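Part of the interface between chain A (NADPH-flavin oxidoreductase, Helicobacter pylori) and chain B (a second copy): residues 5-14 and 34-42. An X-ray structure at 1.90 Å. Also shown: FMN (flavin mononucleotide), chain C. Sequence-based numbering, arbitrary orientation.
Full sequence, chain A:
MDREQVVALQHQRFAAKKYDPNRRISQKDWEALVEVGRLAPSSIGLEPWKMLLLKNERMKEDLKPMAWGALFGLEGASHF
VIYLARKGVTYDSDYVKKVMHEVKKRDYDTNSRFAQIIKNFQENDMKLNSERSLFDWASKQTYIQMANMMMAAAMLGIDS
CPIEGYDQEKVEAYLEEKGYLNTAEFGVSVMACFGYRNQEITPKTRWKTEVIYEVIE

Chain A (5-14) QVVALQHQRF
Chain B (34-42) VEVGRLAPS

Two helices that run side by side need not bond directly to each other; apolar packing, bridging water and a shared ligand can link them where no direct hydrogen bond does. In this dimer of an NADPH-flavin oxidoreductase, residues 5-12 of chain A and 34-38 of chain B are helical, with axes 3° apart, pointing the same way and approaching to 9.7 Å. Val7(A) and Val36(B) set the register, their CA atoms 6.3 Å apart. Helical phi/psi ends in chain A at Arg13(A) (-76/113), followed by an extended Phe14(A) (-144/170, chi1 77°). In chain B, Leu39(B) (-87/-1) leads into the extended Ala40(B), Pro41(B) and Ser42(B), with psi near 150°.

The two stretches bury 405 Å² between them, both sides summed, with Leu39(B) (74 Å²), Val36(B) (66 Å²) and Gln10(A) (63 Å²) covered most. Val6(A), Val7(A) and Val36(B), all t, point sideways, and their branched, apolar side chains place methyls in contact: Val6(A) CG1 lies 4.0 Å from Val36(B) CG2. Leu39(B), chi1 m and chi2 t, points toward chain A. Its CD1 sits 4.4 Å from Val7(A) CG1, 3.8 Å from Gln10(A) CB and 3.7 Å from His11(A) NE2, approaching that ring obliquely.

Three polar side chains are braced within their own chain. Gln10(A) (chi1 and chi2 m) folds back so that NE2 donates to Val6(A) O at 3.1 Å, while its OE1 lies 3.8 Å from Val36(B) CG1. Glu35(B) (t, p) is held by Arg38(B) (t, t, p) in a salt bridge: Arg38(B) NE donates to Glu35(B) OE1 at 2.8 Å and Arg38(B) NH2 to Glu35(B) OE2 at 2.9 Å. The aliphatic part of Glu35(B) still packs, its CG 3.9 Å from Val7(A) CG1.

No direct hydrogen bond crosses between the stretches, and water fills that role. Water 1 lies 2.8 Å from both Gln10(A) OE1 and Val36(B) O. Water 2 is 2.6 Å from Gln10(A) O and 3.2 Å from Leu39(B) O, and accepts from Arg13(A) NH2 at 3.0 Å. Water 3 donates to Glu35(B) OE2 at 2.7 Å and lies 2.8 Å from His11(A) NE2 (chi1 m).

The flavin mononucleotide completes the junction. Arg13(A) (t, m, m) directs NH1 to FMN O1P at 2.8 Å and NH2 to FMN O3P at 3.0 Å, a charge match to the phosphate. Pro41(B), C-gamma endo, covers one guanidinium face, its CD 3.4 Å from Arg13(A) NH2, while its CB lies 3.3 Å from FMN O3'.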

ATOM      1  N   GLN A   5       6.507   0.483 -21.929  1.00 25.98           N
ATOM      2  CA  GLN A   5       5.075   0.420 -21.737  1.00 26.31           C
ATOM      3  C   GLN A   5       4.754   0.421 -20.234  1.00 24.75           C
ATOM      4  O   GLN A   5       3.820   1.092 -19.776  1.00 22.99           O
ATOM      5  CB  GLN A   5       4.561  -0.848 -22.412  1.00 27.06           C
ATOM      6  CG  GLN A   5       3.119  -0.810 -22.817  1.00 29.98           C
ATOM      7  CD  GLN A   5       2.699  -2.038 -23.653  1.00 31.22           C
ATOM      8  OE1 GLN A   5       3.526  -2.687 -24.332  1.00 35.13           O
ATOM      9  NE2 GLN A   5       1.399  -2.349 -23.610  1.00 35.17           N
ATOM     10  N   VAL A   6       5.541  -0.326 -19.478  1.00 23.11           N
ATOM     11  CA  VAL A   6       5.362  -0.366 -18.028  1.00 23.60           C
ATOM     12  C   VAL A   6       5.534   1.020 -17.406  1.00 22.41           C
ATOM     13  O   VAL A   6       4.717   1.433 -16.593  1.00 23.06           O
ATOM     14  CB  VAL A   6       6.330  -1.357 -17.345  1.00 23.84           C
ATOM     15  CG1 VAL A   6       6.241  -1.186 -15.825  1.00 26.36           C
ATOM     16  CG2 VAL A   6       6.005  -2.817 -17.746  1.00 24.34           C
ATOM     17  N   VAL A   7       6.602   1.726 -17.771  1.00 21.53           N
ATOM     18  CA  VAL A   7       6.815   3.096 -17.247  1.00 21.14           C
ATOM     19  C   VAL A   7       5.710   4.050 -17.726  1.00 20.72           C
ATOM     20  O   VAL A   7       5.165   4.830 -16.919  1.00 20.70           O
ATOM     21  CB  VAL A   7       8.268   3.614 -17.513  1.00 21.63           C
ATOM     22  CG1 VAL A   7       8.440   5.054 -17.015  1.00 21.46           C
ATOM     23  CG2 VAL A   7       9.266   2.715 -16.765  1.00 22.04           C
ATOM     24  N   ALA A   8       5.341   3.968 -19.011  1.00 20.44           N
ATOM     25  CA  ALA A   8       4.224   4.786 -19.536  1.00 19.99           C
ATOM     26  C   ALA A   8       2.933   4.685 -18.719  1.00 20.01           C
ATOM     27  O   ALA A   8       2.268   5.688 -18.448  1.00 18.29           O
ATOM     28  CB  ALA A   8       3.949   4.464 -21.007  1.00 20.41           C
ATOM     29  N   LEU A   9       2.585   3.468 -18.327  1.00 20.23           N
ATOM     30  CA  LEU A   9       1.396   3.239 -17.506  1.00 21.22           C
ATOM     31  C   LEU A   9       1.417   4.034 -16.191  1.00 21.22           C
ATOM     32  O   LEU A   9       0.359   4.419 -15.670  1.00 19.96           O
ATOM     33  CB  LEU A   9       1.253   1.735 -17.193  1.00 20.96           C
ATOM     34  CG  LEU A   9      -0.158   1.364 -16.677  1.00 23.86           C
ATOM     35  CD1 LEU A   9      -1.207   1.493 -17.763  1.00 24.70           C
ATOM     36  CD2 LEU A   9      -0.181  -0.052 -16.021  1.00 23.80           C
ATOM     37  N   GLN A  10       2.614   4.228 -15.634  1.00 20.71           N
ATOM     38  CA  GLN A  10       2.749   4.931 -14.376  1.00 21.85           C
ATOM     39  C   GLN A  10       2.439   6.412 -14.541  1.00 21.80           C
ATOM     40  O   GLN A  10       2.143   7.082 -13.554  1.00 22.33           O
ATOM     41  CB  GLN A  10       4.172   4.769 -13.800  1.00 21.72           C
ATOM     42  CG  GLN A  10       4.666   3.303 -13.720  1.00 22.45           C
ATOM     43  CD  GLN A  10       3.688   2.330 -13.059  1.00 25.56           C
ATOM     44  OE1 GLN A  10       3.132   2.597 -11.990  1.00 27.91           O
ATOM     45  NE2 GLN A  10       3.465   1.180 -13.724  1.00 27.70           N
ATOM     46  N   HIS A  11       2.517   6.911 -15.786  1.00 21.88           N
ATOM     47  CA  HIS A  11       2.150   8.312 -16.104  1.00 21.35           C
ATOM     48  C   HIS A  11       0.657   8.434 -16.417  1.00 22.76           C
ATOM     49  O   HIS A  11       0.009   9.445 -16.054  1.00 22.03           O
ATOM     50  CB  HIS A  11       2.975   8.830 -17.268  1.00 21.26           C
ATOM     51  CG  HIS A  11       4.415   9.035 -16.934  1.00 20.70           C
ATOM     52  ND1 HIS A  11       4.915  10.250 -16.493  1.00 20.91           N
ATOM     53  CD2 HIS A  11       5.467   8.183 -16.983  1.00 19.67           C
ATOM     54  CE1 HIS A  11       6.219  10.133 -16.302  1.00 19.20           C
ATOM     55  NE2 HIS A  11       6.576   8.893 -16.590  1.00 20.85           N
ATOM     56  N   GLN A  12       0.125   7.403 -17.082  1.00 21.84           N
ATOM     57  CA  GLN A  12      -1.319   7.267 -17.304  1.00 23.10           C
ATOM     58  C   GLN A  12      -2.116   7.231 -15.996  1.00 22.09           C
ATOM     59  O   GLN A  12      -3.193   7.812 -15.906  1.00 21.53           O
ATOM     60  CB  GLN A  12      -1.616   6.032 -18.163  1.00 22.78           C
ATOM     61  CG  GLN A  12      -3.087   5.813 -18.503  1.00 25.29           C
ATOM     62  CD  GLN A  12      -3.327   4.600 -19.413  1.00 26.24           C
ATOM     63  OE1 GLN A  12      -2.484   4.272 -20.251  1.00 29.40           O
ATOM     64  NE2 GLN A  12      -4.497   3.956 -19.276  1.00 26.08           N
ATOM     65  N   ARG A  13      -1.598   6.519 -14.998  1.00 21.79           N
ATOM     66  CA  ARG A  13      -2.231   6.454 -13.681  1.00 21.10           C
ATOM     67  C   ARG A  13      -1.918   7.793 -13.002  1.00 20.56           C
ATOM     68  O   ARG A  13      -0.767   8.080 -12.724  1.00 21.47           O
ATOM     69  CB  ARG A  13      -1.617   5.285 -12.866  1.00 20.97           C
ATOM     70  CG  ARG A  13      -2.520   4.710 -11.705  1.00 23.34           C
ATOM     71  CD  ARG A  13      -2.623   5.635 -10.452  1.00 22.91           C
ATOM     72  NE  ARG A  13      -1.338   6.281 -10.172  1.00 20.40           N
ATOM     73  CZ  ARG A  13      -1.175   7.471  -9.604  1.00 19.06           C
ATOM     74  NH1 ARG A  13      -2.229   8.152  -9.173  1.00 17.97           N
ATOM     75  NH2 ARG A  13       0.051   7.979  -9.494  1.00 18.85           N
ATOM     76  N   PHE A  14      -2.931   8.621 -12.760  1.00 19.87           N
ATOM     77  CA  PHE A  14      -2.718   9.869 -12.046  1.00 20.35           C
ATOM     78  C   PHE A  14      -3.943  10.097 -11.181  1.00 19.66           C
ATOM     79  O   PHE A  14      -4.937   9.391 -11.306  1.00 19.25           O
ATOM     80  CB  PHE A  14      -2.519  11.051 -13.018  1.00 20.53           C
ATOM     81  CG  PHE A  14      -3.800  11.550 -13.639  1.00 21.16           C
ATOM     82  CD1 PHE A  14      -4.374  12.771 -13.239  1.00 19.69           C
ATOM     83  CD2 PHE A  14      -4.428  10.806 -14.660  1.00 19.14           C
ATOM     84  CE1 PHE A  14      -5.553  13.227 -13.851  1.00 21.01           C
ATOM     85  CE2 PHE A  14      -5.622  11.242 -15.230  1.00 17.58           C
ATOM     86  CZ  PHE A  14      -6.180  12.442 -14.843  1.00 20.62           C
TER
ATOM     87  N   VAL B  34      12.639   0.820 -10.480  1.00  6.69           N
ATOM     88  CA  VAL B  34      12.935   1.895  -9.510  1.00  7.33           C
ATOM     89  C   VAL B  34      12.128   3.140  -9.912  1.00  7.82           C
ATOM     90  O   VAL B  34      11.555   3.827  -9.057  1.00  6.38           O
ATOM     91  CB  VAL B  34      14.448   2.272  -9.499  1.00  8.69           C
ATOM     92  CG1 VAL B  34      14.658   3.540  -8.620  1.00  8.11           C
ATOM     93  CG2 VAL B  34      15.252   1.131  -8.959  1.00  8.44           C
ATOM     94  N   GLU B  35      12.073   3.386 -11.215  1.00  7.75           N
ATOM     95  CA  GLU B  35      11.225   4.457 -11.746  1.00  7.75           C
ATOM     96  C   GLU B  35       9.745   4.304 -11.377  1.00  7.72           C
ATOM     97  O   GLU B  35       9.084   5.283 -11.009  1.00  8.02           O
ATOM     98  CB  GLU B  35      11.448   4.620 -13.261  1.00  8.72           C
ATOM     99  CG  GLU B  35      10.629   5.752 -13.910  1.00  9.24           C
ATOM    100  CD  GLU B  35      11.076   7.165 -13.508  1.00 10.53           C
ATOM    101  OE1 GLU B  35      12.107   7.362 -12.804  1.00 11.77           O
ATOM    102  OE2 GLU B  35      10.422   8.107 -13.975  1.00 11.74           O
ATOM    103  N   VAL B  36       9.211   3.087 -11.489  1.00  7.99           N
ATOM    104  CA  VAL B  36       7.854   2.795 -11.000  1.00  7.61           C
ATOM    105  C   VAL B  36       7.687   3.261  -9.538  1.00  7.76           C
ATOM    106  O   VAL B  36       6.706   3.941  -9.202  1.00  7.81           O
ATOM    107  CB  VAL B  36       7.501   1.283 -11.172  1.00  7.64           C
ATOM    108  CG1 VAL B  36       6.161   0.923 -10.499  1.00  8.57           C
ATOM    109  CG2 VAL B  36       7.435   0.928 -12.673  1.00  8.81           C
ATOM    110  N   GLY B  37       8.678   2.951  -8.699  1.00  6.50           N
ATOM    111  CA  GLY B  37       8.683   3.323  -7.271  1.00  6.98           C
ATOM    112  C   GLY B  37       8.757   4.834  -7.129  1.00  6.93           C
ATOM    113  O   GLY B  37       8.023   5.408  -6.337  1.00  7.67           O
ATOM    114  N   ARG B  38       9.621   5.474  -7.918  1.00  7.01           N
ATOM    115  CA  ARG B  38       9.706   6.968  -7.930  1.00  7.04           C
ATOM    116  C   ARG B  38       8.361   7.655  -8.254  1.00  7.06           C
ATOM    117  O   ARG B  38       7.977   8.634  -7.621  1.00  7.18           O
ATOM    118  CB  ARG B  38      10.764   7.450  -8.928  1.00  6.40           C
ATOM    119  CG  ARG B  38      11.118   8.929  -8.748  1.00  6.63           C
ATOM    120  CD  ARG B  38      12.261   9.375  -9.687  1.00  7.25           C
ATOM    121  NE  ARG B  38      11.765   9.550 -11.059  1.00 10.67           N
ATOM    122  CZ  ARG B  38      11.244  10.679 -11.548  1.00 12.07           C
ATOM    123  NH1 ARG B  38      11.168  11.777 -10.787  1.00 10.66           N
ATOM    124  NH2 ARG B  38      10.806  10.700 -12.822  1.00 13.84           N
ATOM    125  N   LEU B  39       7.628   7.075  -9.183  1.00  7.34           N
ATOM    126  CA  LEU B  39       6.390   7.678  -9.689  1.00  7.31           C
ATOM    127  C   LEU B  39       5.156   7.325  -8.885  1.00  7.69           C
ATOM    128  O   LEU B  39       4.056   7.803  -9.211  1.00  7.53           O
ATOM    129  CB  LEU B  39       6.178   7.260 -11.151  1.00  7.73           C
ATOM    130  CG  LEU B  39       7.304   7.766 -12.066  1.00  8.46           C
ATOM    131  CD1 LEU B  39       7.076   7.150 -13.413  1.00 11.34           C
ATOM    132  CD2 LEU B  39       7.281   9.322 -12.184  1.00  9.74           C
ATOM    133  N   ALA B  40       5.296   6.516  -7.831  1.00  8.47           N
ATOM    134  CA  ALA B  40       4.123   6.188  -7.017  1.00  8.80           C
ATOM    135  C   ALA B  40       3.444   7.410  -6.406  1.00  8.73           C
ATOM    136  O   ALA B  40       4.118   8.398  -6.056  1.00  8.28           O
ATOM    137  CB  ALA B  40       4.496   5.189  -5.895  1.00  9.89           C
ATOM    138  N   PRO B  41       2.098   7.353  -6.253  1.00  9.13           N
ATOM    139  CA  PRO B  41       1.366   8.461  -5.568  1.00  8.04           C
ATOM    140  C   PRO B  41       1.496   8.358  -4.076  1.00  8.65           C
ATOM    141  O   PRO B  41       1.783   7.261  -3.534  1.00  9.02           O
ATOM    142  CB  PRO B  41      -0.095   8.229  -5.957  1.00  7.68           C
ATOM    143  CG  PRO B  41      -0.177   6.653  -6.199  1.00  8.23           C
ATOM    144  CD  PRO B  41       1.208   6.267  -6.732  1.00  8.83           C
ATOM    145  N   SER B  42       1.275   9.486  -3.407  1.00 10.03           N
ATOM    146  CA  SER B  42       1.312   9.512  -1.944  1.00 11.08           C
ATOM    147  C   SER B  42       0.346  10.579  -1.485  1.00 10.87           C
ATOM    148  O   SER B  42       0.076  11.521  -2.219  1.00 11.26           O
ATOM    149  CB  SER B  42       2.715   9.842  -1.428  1.00 11.26           C
ATOM    150  OG  SER B  42       3.209  11.029  -2.054  1.00 12.24           O
TER
HETATM  151  N1  FMN C 301      -6.308  13.762  -3.624  1.00 14.90           N
HETATM  152  C2  FMN C 301      -7.423  14.499  -3.254  1.00 15.17           C
HETATM  153  O2  FMN C 301      -7.786  15.422  -3.972  1.00 15.96           O
HETATM  154  N3  FMN C 301      -8.094  14.246  -2.085  1.00 15.03           N
HETATM  155  C4  FMN C 301      -7.651  13.254  -1.247  1.00 14.41           C
HETATM  156  O4  FMN C 301      -8.335  12.931  -0.279  1.00 15.77           O
HETATM  157  C4A FMN C 301      -6.494  12.527  -1.604  1.00 13.56           C
HETATM  158  N5  FMN C 301      -6.032  11.531  -0.778  1.00 14.25           N
HETATM  159  C5A FMN C 301      -4.962  10.734  -1.150  1.00 13.50           C
HETATM  160  C6  FMN C 301      -4.566   9.712  -0.264  1.00 13.41           C
HETATM  161  C7  FMN C 301      -3.476   8.912  -0.640  1.00 12.61           C
HETATM  162  C7M FMN C 301      -3.289   7.612   0.089  1.00 10.55           C
HETATM  163  C8  FMN C 301      -2.763   9.140  -1.833  1.00 12.88           C
HETATM  164  C8M FMN C 301      -1.783   8.075  -2.343  1.00  7.45           C
HETATM  165  C9  FMN C 301      -3.172  10.154  -2.686  1.00 13.46           C
HETATM  166  C9A FMN C 301      -4.266  10.972  -2.335  1.00 14.16           C
HETATM  167  N10 FMN C 301      -4.681  12.019  -3.169  1.00 13.01           N
HETATM  168  C10 FMN C 301      -5.828  12.768  -2.806  1.00 13.37           C
HETATM  169  C1' FMN C 301      -3.988  12.348  -4.458  1.00 11.41           C
HETATM  170  C2' FMN C 301      -2.557  12.862  -4.245  1.00 12.03           C
HETATM  171  O2' FMN C 301      -2.606  14.262  -4.113  1.00 13.76           O
HETATM  172  C3' FMN C 301      -1.749  12.458  -5.485  1.00 14.09           C
HETATM  173  O3' FMN C 301      -1.686  11.048  -5.581  1.00 14.09           O
HETATM  174  C4' FMN C 301      -0.301  12.935  -5.506  1.00 13.65           C
HETATM  175  O4' FMN C 301      -0.311  14.351  -5.582  1.00 15.49           O
HETATM  176  C5' FMN C 301       0.546  12.363  -6.659  1.00 16.24           C
HETATM  177  O5' FMN C 301      -0.087  12.767  -7.886  1.00 14.50           O
HETATM  178  P   FMN C 301      -0.556  11.656  -8.940  1.00 14.83           P
HETATM  179  O1P FMN C 301      -1.421  10.690  -8.172  1.00 12.96           O
HETATM  180  O2P FMN C 301      -1.356  12.396 -10.010  1.00 16.69           O
HETATM  181  O3P FMN C 301       0.638  10.962  -9.541  1.00 13.53           O
HETATM  182  O   HOH W   1       4.006   4.094  -9.736  1.00 14.04           O
HETATM  183  O   HOH W   2       1.960   6.345 -11.091  1.00 14.54           O
HETATM  184  O   HOH W   3       9.288   8.331 -16.365  1.00 16.68           O